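Local coordinates for putative cell adhesion protein (Bacteroides uniformis, PDB 4K4K), which probably forms part of the tip of a fimbrium, a surface filament through which the bacterium adheres and builds biofilms, at residues G39-N44 / N51-Y56; D85-Y90 / A120-G125; V165-Q170 / M216-T221. All coordinates share one frame; numbering follows the deposited sequence.

Contact 1 of 3, residues G39-N44 / N51-Y56; sequences GIYMLN and NGNRKY
R54 N gives a 2.8 Å hydrogen bond to I40 O, and the return bond from I40 N to R54 O makes I40 and R54 an antiparallel hydrogen-bonded pair. N53 also faces I40, a G1 beta bulge, with asparagine at the positive-phi position (51°) that glycine usually takes. The bulge sets a peptide over the Y41 ring: N53 N stands 3.2 Å above the ring plane, over its centre, while G52 C lies nearer the rim of the same face. At the ring's far end Y41 OH is 3.4 Å from N53 CB and hydrogen-bonds N100. An alanine in place of Y41 would probably leave the G52-N53 peptide without its aromatic platform and N100 without its hydroxyl mate. Past the bulge, I40 CD1 sits over one face of the Y56 ring, 3.6 Å from its centroid, a CH-pi contact in which the two side chains cross at about a right angle. One water bridges M42 N and N51 O, and N51 O also accepts R54 NE. The segments belong to the beta hairpin of strands 37-44 and 47-57; strand 84-90 pairs antiparallel with 37-44, and Y89 reaches N53 OD1 from there.

Contact 2 of 3, residues D85-Y90 / A120-G125; sequences DFVAYY and AAKVEG
D85 OD1 accepts the backbone N-H of G125 at 3.0 Å, nearly in line with the carboxylate C-O bond, and so ties the start of segment 85-90 to the end of segment 120-125. Next to it the strands are closely joined: F86 and V123 form an antiparallel hydrogen-bonded pair, each linking its N to the other's O at 2.9 Å. On the face carrying F86, A88, A120 and V123 the packing is apolar. A88 CB and A120 CB meet at 4.0 Å, and F135 and F137, from the adjoining strand 132-150, pack on this face, F137 on A88 and F135 on A120 and F86.

The other face is wetter and more highly charged. K122 sets out with CG anti to its backbone N (chi1 -176°) and runs along V87, and the bend at chi3 (-75°) places CE 3.8 Å from V87 CG1. Its ammonium does not touch D85; a water joins them, accepting from K122 NZ at 2.8 Å and donating to D85 OD2. E124, exposed, brings OE2 to 4.1 Å from D85 OD2, and the nearby lysine and water would probably ease any repulsion between the carboxylates. At A88 the ladder is one-sided: A120 N bonds A88 O, while A88 N, buried by the contact, has no partner in the model.

One apolar face lined by phenylalanines of the adjoining strand and one charged, hydrated face are typical of an amphipathic antiparallel pair in a beta-sandwich-like domain, consistent with the transthyretin-related fold of fimbrillins.

Contact 3 of 3, residues V165-Q170 / M216-T221; sequences VSISNQ and MALTFT
V165 and F220 lie side by side in an antiparallel strand pair of the fimbrillin fold, whose buried face is lined by V165, I167, L218 and F220. V165 presents both methyls, CG1 3.8 Å from F220 CE2 and CG2 beside CD2. I167 and L218 form the next non-hydrogen-bonded pair on this face, L218 CD2 packing against I167 CB at 3.8 Å. Strand 132-150 covers the layer, with I146 and I148 against V165, L144 against I167 and I146 against L218. S166 and T219, between these pairs, exchange backbone hydrogen bonds and turn their side chains to the opposite face, where S166 OG bonds E193 and T219 OG1 bonds H231.

The selenomethionine M216 extends beyond the last rung. Its CB lies 3.8 Å from S168 O and its CG somewhat closer to the same oxygen; SE then lies beside the Q170 side chain, and CE ends 3.9 Å from N169 O. The tip thus lies against the corner at N169, where the chain turns out of the strand, with A210 and F243 also packing on M216.

Beside this corner S168 N bonds A217 O, and the serine side chain completes the rung: with OG between the backbone N and the carbonyl carbon (chi1 70°), it accepts A217 N at 2.9 Å.

How the contacts relate
Contacts 1 and 2 are neighbours in one run of strands, their centres about 9 Å apart: strand 37-44 pairs with 84-90, and L43 N probably bonds D85 O across the junction. M42 CB also packs against F86 CE2. Contact 3 lies on the opposite side of the chain's centre, about 39 Å and 36 Å from the centres of contacts 1 and 2. All three are antiparallel and partly buried, but their chemistry differs. Contact 1 rests on a bulge and aromatic faces, and contact 2 has the most exposed residues and a charged, hydrated face. Contact 3 buries the largest area and has an aliphatic and aromatic layer on one face and serine and threonine on the other.

Contact 1 of 3, residues G39-N44 / N51-Y56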
ATOM      1  N   GLY A  39       6.549  -6.205 -10.548  1.00 13.95           N
ATOM      2  CA  GLY A  39       6.892  -5.942 -11.942  1.00 13.27           C
ATOM      3  C   GLY A  39       8.203  -5.176 -11.945  1.00 15.92           C
ATOM      4  O   GLY A  39       8.326  -4.187 -11.225  1.00 15.97           O
ATOM      5  N   ILE A  40       9.198  -5.630 -12.702  1.00 14.00           N
ATOM      6  CA  ILE A  40      10.509  -4.958 -12.774  1.00 12.69           C
ATOM      7  C   ILE A  40      10.730  -4.443 -14.163  1.00 14.86           C
ATOM      8  O   ILE A  40      10.394  -5.131 -15.155  1.00 15.20           O
ATOM      9  CB  ILE A  40      11.670  -5.926 -12.360  1.00 14.23           C
ATOM     10  CG1 ILE A  40      11.400  -6.577 -10.962  1.00 14.92           C
ATOM     11  CG2 ILE A  40      13.054  -5.220 -12.398  1.00 14.71           C
ATOM     12  CD1 ILE A  40      12.530  -7.532 -10.420  1.00 18.12           C
ATOM     13  N   TYR A  41      11.385  -3.277 -14.238  1.00 13.18           N
ATOM     14  CA  TYR A  41      11.857  -2.688 -15.497  1.00 13.01           C
ATOM     15  C   TYR A  41      13.338  -2.459 -15.409  1.00 15.11           C
ATOM     16  O   TYR A  41      13.822  -1.933 -14.389  1.00 14.56           O
ATOM     17  CB  TYR A  41      11.198  -1.326 -15.785  1.00 13.81           C
ATOM     18  CG  TYR A  41       9.714  -1.372 -16.064  1.00 15.06           C
ATOM     19  CD1 TYR A  41       8.804  -1.654 -15.046  1.00 15.11           C
ATOM     20  CD2 TYR A  41       9.208  -0.986 -17.303  1.00 16.60           C
ATOM     21  CE1 TYR A  41       7.428  -1.674 -15.288  1.00 15.97           C
ATOM     22  CE2 TYR A  41       7.831  -0.956 -17.549  1.00 17.78           C
ATOM     23  CZ  TYR A  41       6.943  -1.298 -16.535  1.00 19.51           C
ATOM     24  OH  TYR A  41       5.597  -1.269 -16.785  1.00 18.82           O
HETATM   25  N   MSE A  42      14.044  -2.800 -16.492  1.00 11.97           N
HETATM   26  CA  MSE A  42      15.452  -2.434 -16.650  1.00 11.61           C
HETATM   27  C   MSE A  42      15.458  -1.260 -17.623  1.00 15.94           C
HETATM   28  O   MSE A  42      14.902  -1.377 -18.715  1.00 15.52           O
HETATM   29  CB  MSE A  42      16.307  -3.603 -17.164  1.00 12.05           C
HETATM   30  CG  MSE A  42      17.738  -3.176 -17.431  1.00 14.14           C
HETATM   31 SE   MSE A  42      18.884  -4.748 -17.775  0.75 15.22          SE
HETATM   32  CE  MSE A  42      18.261  -5.164 -19.464  1.00 14.99           C
ATOM     33  N   LEU A  43      16.063  -0.147 -17.230  1.00 13.26           N
ATOM     34  CA  LEU A  43      16.029   1.101 -17.993  1.00 13.37           C
ATOM     35  C   LEU A  43      17.380   1.526 -18.495  1.00 17.83           C
ATOM     36  O   LEU A  43      18.374   1.426 -17.775  1.00 15.54           O
ATOM     37  CB  LEU A  43      15.459   2.256 -17.148  1.00 13.26           C
ATOM     38  CG  LEU A  43      14.098   2.012 -16.469  1.00 15.84           C
ATOM     39  CD1 LEU A  43      13.748   3.177 -15.530  1.00 17.32           C
ATOM     40  CD2 LEU A  43      12.979   1.816 -17.546  1.00 17.51           C
ATOM     41  N   ASN A  44      17.388   2.104 -19.695  1.00 15.99           N
ATOM     42  CA  ASN A  44      18.553   2.758 -20.280  1.00 16.91           C
ATOM     43  C   ASN A  44      18.100   4.203 -20.397  1.00 19.58           C
ATOM     44  O   ASN A  44      17.400   4.547 -21.346  1.00 19.22           O
ATOM     45  CB  ASN A  44      18.945   2.136 -21.606  1.00 19.93           C
ATOM     46  CG  ASN A  44      20.307   2.617 -22.071  1.00 34.80           C
ATOM     47  OD1 ASN A  44      21.018   3.321 -21.350  1.00 25.28           O
ATOM     48  ND2 ASN A  44      20.727   2.195 -23.247  1.00 31.14           N
ATOM     49  N   ASN A  51      11.481  -6.085 -22.905  1.00 19.93           N
ATOM     50  CA  ASN A  51      10.102  -5.962 -22.418  1.00 20.64           C
ATOM     51  C   ASN A  51      10.080  -5.325 -21.030  1.00 24.16           C
ATOM     52  O   ASN A  51      10.879  -5.686 -20.166  1.00 24.42           O
ATOM     53  CB  ASN A  51       9.415  -7.347 -22.348  1.00 21.93           C
ATOM     54  CG  ASN A  51       9.055  -7.974 -23.685  1.00 43.50           C
ATOM     55  OD1 ASN A  51       8.936  -7.308 -24.721  1.00 34.60           O
ATOM     56  ND2 ASN A  51       8.810  -9.273 -23.672  1.00 38.25           N
ATOM     57  N   GLY A  52       9.150  -4.423 -20.798  1.00 20.81           N
ATOM     58  CA  GLY A  52       9.061  -3.869 -19.444  1.00 19.03           C
ATOM     59  C   GLY A  52       8.163  -4.736 -18.589  1.00 18.84           C
ATOM     60  O   GLY A  52       7.633  -5.751 -19.064  1.00 17.71           O
ATOM     61  N   ASN A  53       7.939  -4.321 -17.323  1.00 14.31           N
ATOM     62  CA  ASN A  53       6.970  -4.992 -16.455  1.00 13.52           C
ATOM     63  C   ASN A  53       7.189  -6.518 -16.396  1.00 15.06           C
ATOM     64  O   ASN A  53       6.250  -7.318 -16.590  1.00 15.09           O
ATOM     65  CB  ASN A  53       5.526  -4.682 -16.951  1.00 14.40           C
ATOM     66  CG  ASN A  53       4.472  -5.117 -15.967  1.00 18.57           C
ATOM     67  OD1 ASN A  53       4.695  -5.141 -14.750  1.00 16.16           O
ATOM     68  ND2 ASN A  53       3.293  -5.494 -16.473  1.00 17.57           N
ATOM     69  N   ARG A  54       8.451  -6.909 -16.139  1.00 13.59           N
ATOM     70  CA  ARG A  54       8.845  -8.312 -16.045  0.60 14.65           C
ATOM     71  C   ARG A  54       8.338  -8.895 -14.723  1.00 16.95           C
ATOM     72  O   ARG A  54       8.607  -8.327 -13.669  1.00 15.78           O
ATOM     73  CB  ARG A  54      10.375  -8.430 -16.154  0.60 15.39           C
ATOM     74  CG  ARG A  54      10.960  -7.839 -17.437  0.60 18.91           C
ATOM     75  CD  ARG A  54      10.916  -8.815 -18.599  0.60 26.93           C
ATOM     76  NE  ARG A  54      11.582  -8.286 -19.788  0.60 37.25           N
ATOM     77  CZ  ARG A  54      12.721  -8.751 -20.291  0.60 46.37           C
ATOM     78  NH1 ARG A  54      13.345  -9.770 -19.712  0.60 26.46           N
ATOM     79  NH2 ARG A  54      13.235  -8.213 -21.385  0.60 40.14           N
ATOM     80  N   LYS A  55       7.612 -10.016 -14.770  1.00 15.30           N
ATOM     81  CA  LYS A  55       7.051 -10.612 -13.560  1.00 15.07           C
ATOM     82  C   LYS A  55       8.091 -11.367 -12.747  1.00 17.88           C
ATOM     83  O   LYS A  55       8.712 -12.291 -13.254  1.00 17.32           O
ATOM     84  CB  LYS A  55       5.891 -11.556 -13.923  1.00 15.43           C
ATOM     85  CG  LYS A  55       5.156 -12.106 -12.702  1.00 20.08           C
ATOM     86  CD  LYS A  55       4.121 -13.167 -13.099  1.00 23.03           C
ATOM     87  CE  LYS A  55       3.239 -13.541 -11.945  1.00 30.20           C
ATOM     88  NZ  LYS A  55       2.188 -14.501 -12.381  1.00 33.22           N
ATOM     89  N   TYR A  56       8.245 -10.970 -11.481  1.00 15.74           N
ATOM     90  CA  TYR A  56       9.136 -11.618 -10.510  1.00 15.44           C
ATOM     91  C   TYR A  56       8.317 -11.967  -9.286  1.00 18.70           C
ATOM     92  O   TYR A  56       7.493 -11.152  -8.852  1.00 18.87           O
ATOM     93  CB  TYR A  56      10.297 -10.690 -10.142  1.00 15.18           C
ATOM     94  CG  TYR A  56      11.463 -10.762 -11.101  1.00 15.71           C
ATOM     95  CD1 TYR A  56      11.347 -10.299 -12.413  1.00 16.17           C
ATOM     96  CD2 TYR A  56      12.707 -11.222 -10.679  1.00 17.65           C
ATOM     97  CE1 TYR A  56      12.416 -10.389 -13.307  1.00 15.72           C
ATOM     98  CE2 TYR A  56      13.791 -11.285 -11.552  1.00 19.12           C
ATOM     99  CZ  TYR A  56      13.649 -10.840 -12.855  1.00 18.82           C
ATOM    100  OH  TYR A  56      14.714 -10.966 -13.716  1.00 18.82           O
TER
HETATM  101  O   HOH W   1      12.814  -4.202 -18.823  1.00 22.49           O

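Contact 2 of 3, residues D85-Y90 / A120-G125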
ATOM      1  N   ASP A  85      19.546   1.056 -15.139  1.00 15.13           N
ATOM      2  CA  ASP A  85      18.841   1.377 -13.896  1.00 14.18           C
ATOM      3  C   ASP A  85      17.665   0.456 -13.747  1.00 15.64           C
ATOM      4  O   ASP A  85      17.224  -0.137 -14.732  1.00 14.19           O
ATOM      5  CB  ASP A  85      18.372   2.836 -13.908  1.00 14.91           C
ATOM      6  CG  ASP A  85      19.477   3.804 -14.273  1.00 20.63           C
ATOM      7  OD1 ASP A  85      20.645   3.552 -13.888  1.00 18.69           O
ATOM      8  OD2 ASP A  85      19.177   4.809 -14.940  1.00 21.47           O
ATOM      9  N   PHE A  86      17.151   0.319 -12.522  1.00 14.31           N
ATOM     10  CA  PHE A  86      16.068  -0.613 -12.250  1.00 13.95           C
ATOM     11  C   PHE A  86      15.019   0.038 -11.423  1.00 17.25           C
ATOM     12  O   PHE A  86      15.348   0.746 -10.467  1.00 16.38           O
ATOM     13  CB  PHE A  86      16.618  -1.875 -11.495  1.00 14.76           C
ATOM     14  CG  PHE A  86      17.487  -2.728 -12.391  1.00 16.29           C
ATOM     15  CD1 PHE A  86      18.836  -2.423 -12.577  1.00 17.82           C
ATOM     16  CD2 PHE A  86      16.938  -3.781 -13.116  1.00 18.02           C
ATOM     17  CE1 PHE A  86      19.627  -3.172 -13.455  1.00 19.43           C
ATOM     18  CE2 PHE A  86      17.721  -4.527 -13.999  1.00 19.86           C
ATOM     19  CZ  PHE A  86      19.061  -4.227 -14.162  1.00 18.50           C
ATOM     20  N   VAL A  87      13.763  -0.244 -11.748  1.00 13.38           N
ATOM     21  CA  VAL A  87      12.612   0.206 -10.966  1.00 13.26           C
ATOM     22  C   VAL A  87      11.666  -0.982 -10.831  1.00 16.25           C
ATOM     23  O   VAL A  87      11.718  -1.903 -11.648  1.00 14.86           O
ATOM     24  CB  VAL A  87      11.881   1.457 -11.546  1.00 17.65           C
ATOM     25  CG1 VAL A  87      12.792   2.676 -11.562  1.00 18.74           C
ATOM     26  CG2 VAL A  87      11.305   1.177 -12.944  1.00 16.35           C
ATOM     27  N   ALA A  88      10.780  -0.943  -9.825  1.00 13.88           N
ATOM     28  CA  ALA A  88       9.802  -2.014  -9.614  1.00 12.40           C
ATOM     29  C   ALA A  88       8.588  -1.482  -8.915  1.00 15.01           C
ATOM     30  O   ALA A  88       8.629  -0.414  -8.298  1.00 14.49           O
ATOM     31  CB  ALA A  88      10.416  -3.167  -8.797  1.00 14.27           C
ATOM     32  N   TYR A  89       7.503  -2.258  -8.968  1.00 12.51           N
ATOM     33  CA  TYR A  89       6.283  -1.896  -8.262  1.00 12.43           C
ATOM     34  C   TYR A  89       5.590  -3.167  -7.791  1.00 17.69           C
ATOM     35  O   TYR A  89       5.845  -4.264  -8.292  1.00 16.68           O
ATOM     36  CB  TYR A  89       5.322  -1.029  -9.144  1.00 12.38           C
ATOM     37  CG  TYR A  89       4.649  -1.864 -10.215  1.00 11.38           C
ATOM     38  CD1 TYR A  89       5.335  -2.235 -11.371  1.00 13.51           C
ATOM     39  CD2 TYR A  89       3.360  -2.382 -10.024  1.00 11.97           C
ATOM     40  CE1 TYR A  89       4.747  -3.073 -12.322  1.00 14.67           C
ATOM     41  CE2 TYR A  89       2.774  -3.237 -10.960  1.00 13.18           C
ATOM     42  CZ  TYR A  89       3.483  -3.608 -12.089  1.00 17.62           C
ATOM     43  OH  TYR A  89       2.895  -4.446 -13.010  1.00 15.25           O
ATOM     44  N   TYR A  90       4.699  -2.997  -6.827  1.00 13.31           N
ATOM     45  CA  TYR A  90       3.877  -4.067  -6.263  1.00 13.51           C
ATOM     46  C   TYR A  90       2.459  -3.506  -6.116  1.00 15.11           C
ATOM     47  O   TYR A  90       2.336  -2.356  -5.713  1.00 15.85           O
ATOM     48  CB  TYR A  90       4.460  -4.484  -4.874  1.00 15.24           C
ATOM     49  CG  TYR A  90       3.527  -5.374  -4.082  1.00 17.97           C
ATOM     50  CD1 TYR A  90       3.532  -6.757  -4.262  1.00 19.67           C
ATOM     51  CD2 TYR A  90       2.546  -4.826  -3.247  1.00 20.39           C
ATOM     52  CE1 TYR A  90       2.597  -7.580  -3.616  1.00 20.51           C
ATOM     53  CE2 TYR A  90       1.645  -5.645  -2.550  1.00 21.41           C
ATOM     54  CZ  TYR A  90       1.679  -7.021  -2.740  1.00 29.11           C
ATOM     55  OH  TYR A  90       0.778  -7.837  -2.102  1.00 30.04           O
ATOM     56  N   ALA A 120       9.344   0.775  -5.744  1.00 16.50           N
ATOM     57  CA  ALA A 120      10.739   0.662  -5.290  1.00 17.63           C
ATOM     58  C   ALA A 120      11.506   1.881  -5.777  1.00 23.25           C
ATOM     59  O   ALA A 120      11.369   2.234  -6.940  1.00 23.60           O
ATOM     60  CB  ALA A 120      11.387  -0.614  -5.843  1.00 18.56           C
ATOM     61  N   ALA A 121      12.351   2.482  -4.940  1.00 19.35           N
ATOM     62  CA  ALA A 121      13.201   3.598  -5.373  1.00 18.99           C
ATOM     63  C   ALA A 121      14.087   3.134  -6.515  1.00 20.69           C
ATOM     64  O   ALA A 121      14.536   1.976  -6.530  1.00 18.69           O
ATOM     65  CB  ALA A 121      14.074   4.104  -4.216  1.00 20.84           C
ATOM     66  N   LYS A 122      14.342   4.013  -7.473  1.00 17.69           N
ATOM     67  CA  LYS A 122      15.191   3.639  -8.591  1.00 16.18           C
ATOM     68  C   LYS A 122      16.604   3.240  -8.094  1.00 19.31           C
ATOM     69  O   LYS A 122      17.189   3.938  -7.253  1.00 17.47           O
ATOM     70  CB  LYS A 122      15.298   4.807  -9.583  1.00 18.05           C
ATOM     71  CG  LYS A 122      16.111   4.422 -10.837  1.00 25.07           C
ATOM     72  CD  LYS A 122      16.155   5.518 -11.914  1.00 23.93           C
ATOM     73  CE  LYS A 122      14.861   5.638 -12.695  1.00 22.80           C
ATOM     74  NZ  LYS A 122      14.961   6.693 -13.743  1.00 17.29           N
ATOM     75  N   VAL A 123      17.113   2.109  -8.597  1.00 16.36           N
ATOM     76  CA  VAL A 123      18.485   1.661  -8.319  1.00 17.25           C
ATOM     77  C   VAL A 123      19.299   1.939  -9.583  1.00 21.36           C
ATOM     78  O   VAL A 123      19.022   1.355 -10.636  1.00 17.05           O
ATOM     79  CB  VAL A 123      18.547   0.178  -7.869  1.00 20.74           C
ATOM     80  CG1 VAL A 123      19.994  -0.280  -7.644  1.00 20.73           C
ATOM     81  CG2 VAL A 123      17.694  -0.035  -6.626  1.00 21.36           C
ATOM     82  N   GLU A 124      20.258   2.858  -9.497  1.00 20.34           N
ATOM     83  CA  GLU A 124      21.023   3.306 -10.659  1.00 20.32           C
ATOM     84  C   GLU A 124      22.388   2.640 -10.852  1.00 24.20           C
ATOM     85  O   GLU A 124      23.041   2.258  -9.884  1.00 23.26           O
ATOM     86  CB  GLU A 124      21.261   4.822 -10.572  1.00 23.50           C
ATOM     87  CG  GLU A 124      20.012   5.647 -10.835  1.00 39.22           C
ATOM     88  CD  GLU A 124      20.238   7.120 -11.121  1.00 68.48           C
ATOM     89  OE1 GLU A 124      21.036   7.760 -10.399  1.00 48.66           O
ATOM     90  OE2 GLU A 124      19.582   7.643 -12.051  1.00 78.51           O
ATOM     91  N   GLY A 125      22.820   2.591 -12.121  1.00 21.59           N
ATOM     92  CA  GLY A 125      24.173   2.209 -12.510  1.00 21.85           C
ATOM     93  C   GLY A 125      24.641   0.814 -12.171  1.00 25.95           C
ATOM     94  O   GLY A 125      25.778   0.633 -11.722  1.00 28.96           O
TER
HETATM   95  O   HOH W   2      16.704   5.450 -15.521  1.00 20.74           O

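Contact 3 of 3, residues V165-Q170 / M216-T221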
ATOM      1  N   VAL A 165     -17.110   0.056  10.974  1.00 28.94           N
ATOM      2  CA  VAL A 165     -16.425   1.336  10.817  1.00 27.45           C
ATOM      3  C   VAL A 165     -16.393   1.701   9.348  1.00 28.96           C
ATOM      4  O   VAL A 165     -16.016   0.866   8.520  1.00 27.87           O
ATOM      5  CB  VAL A 165     -14.969   1.292  11.410  1.00 31.81           C
ATOM      6  CG1 VAL A 165     -14.316   2.685  11.422  1.00 31.27           C
ATOM      7  CG2 VAL A 165     -14.948   0.680  12.805  1.00 32.60           C
ATOM      8  N   SER A 166     -16.707   2.955   9.033  1.00 25.50           N
ATOM      9  CA  SER A 166     -16.576   3.466   7.670  1.00 24.79           C
ATOM     10  C   SER A 166     -15.998   4.877   7.718  1.00 27.42           C
ATOM     11  O   SER A 166     -16.027   5.519   8.772  1.00 28.10           O
ATOM     12  CB  SER A 166     -17.920   3.426   6.944  1.00 29.71           C
ATOM     13  OG  SER A 166     -18.814   4.371   7.505  1.00 32.36           O
ATOM     14  N   ILE A 167     -15.438   5.345   6.602  1.00 22.16           N
ATOM     15  CA  ILE A 167     -14.895   6.704   6.486  1.00 21.08           C
ATOM     16  C   ILE A 167     -15.605   7.374   5.313  1.00 27.31           C
ATOM     17  O   ILE A 167     -15.788   6.752   4.262  1.00 26.00           O
ATOM     18  CB  ILE A 167     -13.341   6.740   6.380  1.00 22.49           C
ATOM     19  CG1 ILE A 167     -12.804   8.193   6.443  1.00 22.72           C
ATOM     20  CG2 ILE A 167     -12.791   5.941   5.169  1.00 21.87           C
ATOM     21  CD1 ILE A 167     -11.225   8.331   6.538  1.00 23.98           C
ATOM     22  N   SER A 168     -16.030   8.626   5.505  1.00 25.46           N
ATOM     23  CA  SER A 168     -16.801   9.368   4.516  1.00 25.67           C
ATOM     24  C   SER A 168     -15.949  10.218   3.578  1.00 30.60           C
ATOM     25  O   SER A 168     -14.781  10.500   3.845  1.00 30.11           O
ATOM     26  CB  SER A 168     -17.803  10.285   5.226  1.00 28.09           C
ATOM     27  OG  SER A 168     -17.110  11.345   5.870  1.00 34.19           O
ATOM     28  N   ASN A 169     -16.601  10.656   2.493  1.00 28.53           N
ATOM     29  CA  ASN A 169     -16.149  11.578   1.456  1.00 29.50           C
ATOM     30  C   ASN A 169     -14.728  11.255   0.984  1.00 31.80           C
ATOM     31  O   ASN A 169     -13.797  12.070   1.036  1.00 31.92           O
ATOM     32  CB  ASN A 169     -16.294  13.013   1.928  1.00 35.59           C
ATOM     33  CG  ASN A 169     -17.744  13.300   2.310  1.00 60.39           C
ATOM     34  OD1 ASN A 169     -18.693  13.006   1.564  1.00 51.07           O
ATOM     35  ND2 ASN A 169     -17.954  13.729   3.537  1.00 54.61           N
ATOM     36  N   GLN A 170     -14.591  10.032   0.518  1.00 27.13           N
ATOM     37  CA  GLN A 170     -13.318   9.559  -0.002  1.00 24.52           C
ATOM     38  C   GLN A 170     -13.261   9.604  -1.499  1.00 28.78           C
ATOM     39  O   GLN A 170     -14.212   9.181  -2.164  1.00 30.32           O
ATOM     40  CB  GLN A 170     -13.063   8.098   0.421  1.00 23.73           C
ATOM     41  CG  GLN A 170     -12.949   7.884   1.922  1.00 27.59           C
ATOM     42  CD  GLN A 170     -11.792   8.630   2.520  1.00 27.93           C
ATOM     43  OE1 GLN A 170     -11.970   9.592   3.281  1.00 28.94           O
ATOM     44  NE2 GLN A 170     -10.579   8.251   2.148  1.00 18.73           N
HETATM   45  N   MSE A 216     -14.151  14.718   6.210  1.00 33.57           N
HETATM   46  CA  MSE A 216     -14.083  13.268   6.423  1.00 28.53           C
HETATM   47  C   MSE A 216     -14.445  12.912   7.846  1.00 32.98           C
HETATM   48  O   MSE A 216     -13.926  13.503   8.793  1.00 33.58           O
HETATM   49  CB  MSE A 216     -12.702  12.696   6.113  1.00 26.93           C
HETATM   50  CG  MSE A 216     -12.277  12.861   4.682  1.00 29.05           C
HETATM   51 SE   MSE A 216     -10.420  12.289   4.511  0.75 30.58          SE
HETATM   52  CE  MSE A 216     -10.246  12.688   2.592  1.00 28.51           C
ATOM     53  N   ALA A 217     -15.290  11.914   7.989  1.00 31.52           N
ATOM     54  CA  ALA A 217     -15.677  11.441   9.301  1.00 31.20           C
ATOM     55  C   ALA A 217     -15.632   9.929   9.375  1.00 32.46           C
ATOM     56  O   ALA A 217     -15.910   9.246   8.387  1.00 30.68           O
ATOM     57  CB  ALA A 217     -17.085  11.937   9.651  1.00 33.64           C
ATOM     58  N   LEU A 218     -15.272   9.407  10.544  1.00 28.45           N
ATOM     59  CA  LEU A 218     -15.369   7.985  10.842  1.00 27.47           C
ATOM     60  C   LEU A 218     -16.747   7.736  11.437  1.00 33.19           C
ATOM     61  O   LEU A 218     -17.159   8.482  12.336  1.00 34.00           O
ATOM     62  CB  LEU A 218     -14.289   7.504  11.834  1.00 27.11           C
ATOM     63  CG  LEU A 218     -12.837   7.553  11.418  1.00 30.58           C
ATOM     64  CD1 LEU A 218     -11.963   6.978  12.517  1.00 31.38           C
ATOM     65  CD2 LEU A 218     -12.589   6.776  10.107  1.00 29.72           C
ATOM     66  N   THR A 219     -17.464   6.709  10.956  1.00 28.50           N
ATOM     67  CA  THR A 219     -18.772   6.350  11.519  1.00 28.27           C
ATOM     68  C   THR A 219     -18.633   4.993  12.188  1.00 31.98           C
ATOM     69  O   THR A 219     -18.173   4.037  11.562  1.00 30.26           O
ATOM     70  CB  THR A 219     -19.909   6.387  10.471  1.00 33.65           C
ATOM     71  OG1 THR A 219     -20.012   7.725   9.980  1.00 32.77           O
ATOM     72  CG2 THR A 219     -21.283   5.959  11.050  1.00 33.90           C
ATOM     73  N   PHE A 220     -19.037   4.911  13.462  1.00 29.52           N
ATOM     74  CA  PHE A 220     -19.027   3.672  14.223  1.00 29.22           C
ATOM     75  C   PHE A 220     -20.460   3.269  14.486  1.00 33.93           C
ATOM     76  O   PHE A 220     -21.147   3.992  15.205  1.00 34.33           O
ATOM     77  CB  PHE A 220     -18.275   3.851  15.566  1.00 30.90           C
ATOM     78  CG  PHE A 220     -16.866   4.346  15.384  1.00 30.56           C
ATOM     79  CD1 PHE A 220     -16.588   5.711  15.355  1.00 32.61           C
ATOM     80  CD2 PHE A 220     -15.821   3.452  15.193  1.00 31.83           C
ATOM     81  CE1 PHE A 220     -15.286   6.170  15.138  1.00 32.59           C
ATOM     82  CE2 PHE A 220     -14.525   3.910  14.965  1.00 33.72           C
ATOM     83  CZ  PHE A 220     -14.273   5.265  14.930  1.00 32.76           C
ATOM     84  N   THR A 221     -20.920   2.148  13.902  1.00 31.52           N
ATOM     85  CA  THR A 221     -22.287   1.646  14.111  0.50 32.46           C
ATOM     86  C   THR A 221     -22.190   0.528  15.140  1.00 37.39           C
ATOM     87  O   THR A 221     -21.553  -0.490  14.858  1.00 36.54           O
ATOM     88  CB  THR A 221     -22.901   1.198  12.773  0.50 36.84           C
ATOM     89  OG1 THR A 221     -22.652   2.197  11.780  0.50 33.86           O
ATOM     90  CG2 THR A 221     -24.401   0.909  12.878  0.50 36.46           C
TER